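Local coordinates for Poly(A) RNA polymerase protein 2 (Saccharomyces cerevisiae, PDB 3NYB) that probably adds poly(A) tails to RNA as the catalytic subunit of the TRAMP complex, which takes part in RNA surveillance, at residues D10-L21 / F308-L317. The protein carries 1 engineered substitution. Sequence-based numbering, arbitrary orientation.
Sequences DHSKQKEISDWL and FKDRLGKSIL
Ile316 lays its CD1 methyl over one face of the Trp20 indole, 3.7 Å from CG, while His11 O and Ser12 N of the preceding loop lie against the opposite face, each displaced toward the ring's margin, as is the methyl. The other branch of Ile316, CG2, meets Leu21 CD1. A beta-branched residue suits this place because its two arms serve two partners at once; Leu303 of helix 282-304 also packs on it, and Ile17 touches the same helix. This is the tight, buried end, joining 308-317 to the start of helix 17-31, which also packs against the Air2 chain.

Toward helix 308-311 the contact turns polar. Arg311, bent at chi3 (90°), brings one guanidinium face over Ser12 O, and its NH2 gives a weak bond to Gln14 O. Asp10 bridges the loops: OD1 accepts Ser12 OG (2.9 Å) through its syn lone pair, and OD2 takes Gly313 N (2.9 Å) from above the carboxylate plane. Gly313, with phi 63°, fits the type II turn 311-314. With an alanine in place of Asp10, Gly313 N and Ser12 OG would probably lose these acceptors, weakening the loop's hold on that turn. On the loose solvent side, Lys13 merely rests its CD against the poorly ordered Phe308 ring.

Apolar burial thus fixes one end, whereas one carboxylate, gathering an N-H and a hydroxyl, ties the loop at Asp10 to the turn 311-314.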
# COMPACT_ATOMS: atom_id res chain seq x y z
N ASP A 10 -7.64 -16.39 -18.40
CA ASP A 10 -8.68 -15.50 -18.89
C ASP A 10 -9.98 -15.71 -18.11
O ASP A 10 -10.44 -16.84 -17.98
CB ASP A 10 -8.92 -15.75 -20.37
CG ASP A 10 -10.18 -15.11 -20.87
OD1 ASP A 10 -11.22 -15.79 -20.93
OD2 ASP A 10 -10.13 -13.91 -21.19
N HIS A 11 -10.55 -14.63 -17.59
CA HIS A 11 -11.84 -14.70 -16.90
C HIS A 11 -12.90 -13.86 -17.60
O HIS A 11 -13.80 -13.34 -16.94
CB HIS A 11 -11.71 -14.19 -15.47
CG HIS A 11 -10.52 -14.72 -14.75
ND1 HIS A 11 -10.44 -16.03 -14.31
CD2 HIS A 11 -9.36 -14.13 -14.37
CE1 HIS A 11 -9.29 -16.21 -13.69
NE2 HIS A 11 -8.62 -15.08 -13.71
N SER A 12 -12.78 -13.74 -18.91
CA SER A 12 -13.63 -12.81 -19.66
C SER A 12 -15.08 -13.25 -19.62
O SER A 12 -15.97 -12.43 -19.82
CB SER A 12 -13.15 -12.66 -21.11
OG SER A 12 -13.19 -13.89 -21.81
N LYS A 13 -15.32 -14.53 -19.35
CA LYS A 13 -16.68 -15.08 -19.36
C LYS A 13 -17.40 -14.94 -18.02
O LYS A 13 -18.51 -15.45 -17.85
CB LYS A 13 -16.67 -16.54 -19.81
CG LYS A 13 -16.06 -16.79 -21.19
CD LYS A 13 -16.97 -16.31 -22.31
CE LYS A 13 -16.33 -16.55 -23.69
NZ LYS A 13 -15.15 -15.66 -23.97
N GLN A 14 -16.78 -14.25 -17.07
CA GLN A 14 -17.33 -14.13 -15.73
C GLN A 14 -18.56 -13.23 -15.73
O GLN A 14 -18.59 -12.21 -16.42
CB GLN A 14 -16.27 -13.55 -14.79
CG GLN A 14 -16.43 -13.96 -13.34
CD GLN A 14 -15.98 -15.38 -13.10
OE1 GLN A 14 -16.38 -16.02 -12.13
NE2 GLN A 14 -15.13 -15.89 -13.98
N LYS A 15 -19.57 -13.61 -14.94
CA LYS A 15 -20.83 -12.87 -14.89
C LYS A 15 -20.67 -11.55 -14.15
O LYS A 15 -21.10 -10.50 -14.62
CB LYS A 15 -21.91 -13.70 -14.22
CG LYS A 15 -22.04 -15.11 -14.77
CD LYS A 15 -23.09 -15.92 -14.01
CE LYS A 15 -23.13 -17.37 -14.47
NZ LYS A 15 -24.07 -18.17 -13.65
N GLU A 16 -20.05 -11.62 -12.98
CA GLU A 16 -19.77 -10.42 -12.20
C GLU A 16 -18.38 -9.89 -12.52
O GLU A 16 -17.37 -10.58 -12.30
CB GLU A 16 -19.91 -10.70 -10.70
CG GLU A 16 -21.33 -10.98 -10.23
CD GLU A 16 -22.20 -9.73 -10.23
OE1 GLU A 16 -21.83 -8.75 -10.91
OE2 GLU A 16 -23.26 -9.73 -9.55
N ILE A 17 -18.31 -8.68 -13.05
CA ILE A 17 -17.03 -8.10 -13.41
C ILE A 17 -16.14 -7.97 -12.17
O ILE A 17 -14.92 -8.07 -12.26
CB ILE A 17 -17.22 -6.72 -14.06
CG1 ILE A 17 -16.03 -6.38 -14.96
CG2 ILE A 17 -17.42 -5.65 -13.00
CD1 ILE A 17 -16.19 -6.88 -16.37
N SER A 18 -16.77 -7.78 -11.02
CA SER A 18 -16.06 -7.62 -9.75
C SER A 18 -15.43 -8.93 -9.29
O SER A 18 -14.75 -8.97 -8.27
CB SER A 18 -17.02 -7.13 -8.68
OG SER A 18 -18.20 -7.92 -8.67
N ASP A 19 -15.69 -10.00 -10.04
CA ASP A 19 -15.07 -11.30 -9.79
C ASP A 19 -13.89 -11.50 -10.74
O ASP A 19 -12.80 -11.86 -10.32
CB ASP A 19 -16.09 -12.42 -9.98
CG ASP A 19 -17.18 -12.41 -8.93
OD1 ASP A 19 -17.25 -11.43 -8.15
OD2 ASP A 19 -17.97 -13.38 -8.88
N TRP A 20 -14.15 -11.30 -12.03
CA TRP A 20 -13.14 -10.97 -13.02
C TRP A 20 -11.99 -10.29 -12.28
O TRP A 20 -10.85 -10.79 -12.23
CB TRP A 20 -13.74 -9.96 -13.99
CG TRP A 20 -13.32 -9.99 -15.44
CD1 TRP A 20 -14.13 -9.82 -16.54
CD2 TRP A 20 -11.99 -10.17 -15.96
NE1 TRP A 20 -13.40 -9.89 -17.70
CE2 TRP A 20 -12.10 -10.10 -17.37
CE3 TRP A 20 -10.76 -10.39 -15.37
CZ2 TRP A 20 -10.98 -10.25 -18.19
CZ3 TRP A 20 -9.65 -10.54 -16.20
CH2 TRP A 20 -9.77 -10.47 -17.59
N LEU A 21 -12.29 -9.13 -11.69
CA LEU A 21 -11.26 -8.32 -11.05
C LEU A 21 -10.54 -9.06 -9.92
O LEU A 21 -9.31 -9.11 -9.88
CB LEU A 21 -11.83 -7.01 -10.53
CG LEU A 21 -10.74 -6.08 -10.01
CD1 LEU A 21 -9.69 -5.86 -11.08
CD2 LEU A 21 -11.31 -4.77 -9.54
N PHE A 308 -18.89 -10.72 -25.39
CA PHE A 308 -17.94 -11.65 -24.80
C PHE A 308 -16.72 -11.82 -25.69
O PHE A 308 -15.62 -12.09 -25.20
CB PHE A 308 -18.61 -12.99 -24.51
CG PHE A 308 -19.50 -12.98 -23.29
CD1 PHE A 308 -20.80 -12.49 -23.37
CD2 PHE A 308 -19.04 -13.45 -22.07
CE1 PHE A 308 -21.62 -12.48 -22.26
CE2 PHE A 308 -19.85 -13.44 -20.96
CZ PHE A 308 -21.14 -12.95 -21.05
N LYS A 309 -16.91 -11.66 -26.99
CA LYS A 309 -15.81 -11.75 -27.95
C LYS A 309 -14.81 -10.61 -27.78
O LYS A 309 -13.62 -10.76 -28.07
CB LYS A 309 -16.34 -11.76 -29.39
CG LYS A 309 -16.85 -13.11 -29.87
CD LYS A 309 -17.14 -13.08 -31.36
CE LYS A 309 -17.41 -14.48 -31.91
NZ LYS A 309 -16.21 -15.35 -31.86
N ASP A 310 -15.29 -9.46 -27.31
CA ASP A 310 -14.43 -8.29 -27.12
C ASP A 310 -13.75 -8.34 -25.76
O ASP A 310 -12.83 -7.58 -25.49
CB ASP A 310 -15.25 -7.00 -27.22
CG ASP A 310 -15.75 -6.74 -28.63
OD1 ASP A 310 -14.92 -6.39 -29.50
OD2 ASP A 310 -16.97 -6.87 -28.86
N ARG A 311 -14.23 -9.24 -24.91
CA ARG A 311 -13.68 -9.36 -23.57
C ARG A 311 -12.51 -10.34 -23.56
O ARG A 311 -11.56 -10.19 -22.79
CB ARG A 311 -14.76 -9.82 -22.59
CG ARG A 311 -16.07 -9.07 -22.72
CD ARG A 311 -17.16 -9.78 -21.96
NE ARG A 311 -17.27 -9.33 -20.58
CZ ARG A 311 -17.92 -9.98 -19.62
NH1 ARG A 311 -18.52 -11.13 -19.89
NH2 ARG A 311 -17.97 -9.49 -18.40
N LEU A 312 -12.59 -11.35 -24.43
CA LEU A 312 -11.56 -12.37 -24.54
C LEU A 312 -10.15 -11.78 -24.40
O LEU A 312 -9.79 -10.84 -25.11
CB LEU A 312 -11.68 -13.13 -25.86
CG LEU A 312 -10.87 -14.42 -25.92
CD1 LEU A 312 -11.29 -15.33 -24.77
CD2 LEU A 312 -11.01 -15.14 -27.26
N GLY A 313 -9.38 -12.35 -23.48
CA GLY A 313 -8.00 -11.95 -23.26
C GLY A 313 -7.79 -10.53 -22.79
O GLY A 313 -6.72 -9.96 -23.01
N LYS A 314 -8.79 -9.93 -22.15
CA LYS A 314 -8.66 -8.55 -21.70
C LYS A 314 -8.23 -8.47 -20.25
O LYS A 314 -8.30 -9.44 -19.52
CB LYS A 314 -9.95 -7.76 -21.93
CG LYS A 314 -10.19 -7.41 -23.38
CD LYS A 314 -8.88 -7.10 -24.09
CE LYS A 314 -9.10 -6.98 -25.59
NZ LYS A 314 -10.12 -5.94 -25.89
N SER A 315 -7.75 -7.29 -19.86
CA SER A 315 -7.22 -7.08 -18.53
C SER A 315 -7.81 -5.83 -17.91
O SER A 315 -7.77 -4.76 -18.51
CB SER A 315 -5.71 -6.93 -18.59
OG SER A 315 -5.22 -6.54 -17.32
N ILE A 316 -8.35 -5.99 -16.71
CA ILE A 316 -8.92 -4.86 -15.97
C ILE A 316 -7.80 -4.04 -15.32
O ILE A 316 -7.74 -2.82 -15.49
CB ILE A 316 -9.88 -5.33 -14.87
CG1 ILE A 316 -11.10 -6.01 -15.46
CG2 ILE A 316 -10.31 -4.17 -14.02
CD1 ILE A 316 -11.98 -6.66 -14.40
N LEU A 317 -6.93 -4.73 -14.57
CA LEU A 317 -5.82 -4.11 -13.87
C LEU A 317 -4.80 -3.48 -14.81
O LEU A 317 -4.24 -2.42 -14.52
CB LEU A 317 -5.09 -5.12 -12.98
CG LEU A 317 -5.75 -5.69 -11.74
CD1 LEU A 317 -4.86 -6.78 -11.14
CD2 LEU A 317 -5.98 -4.59 -10.74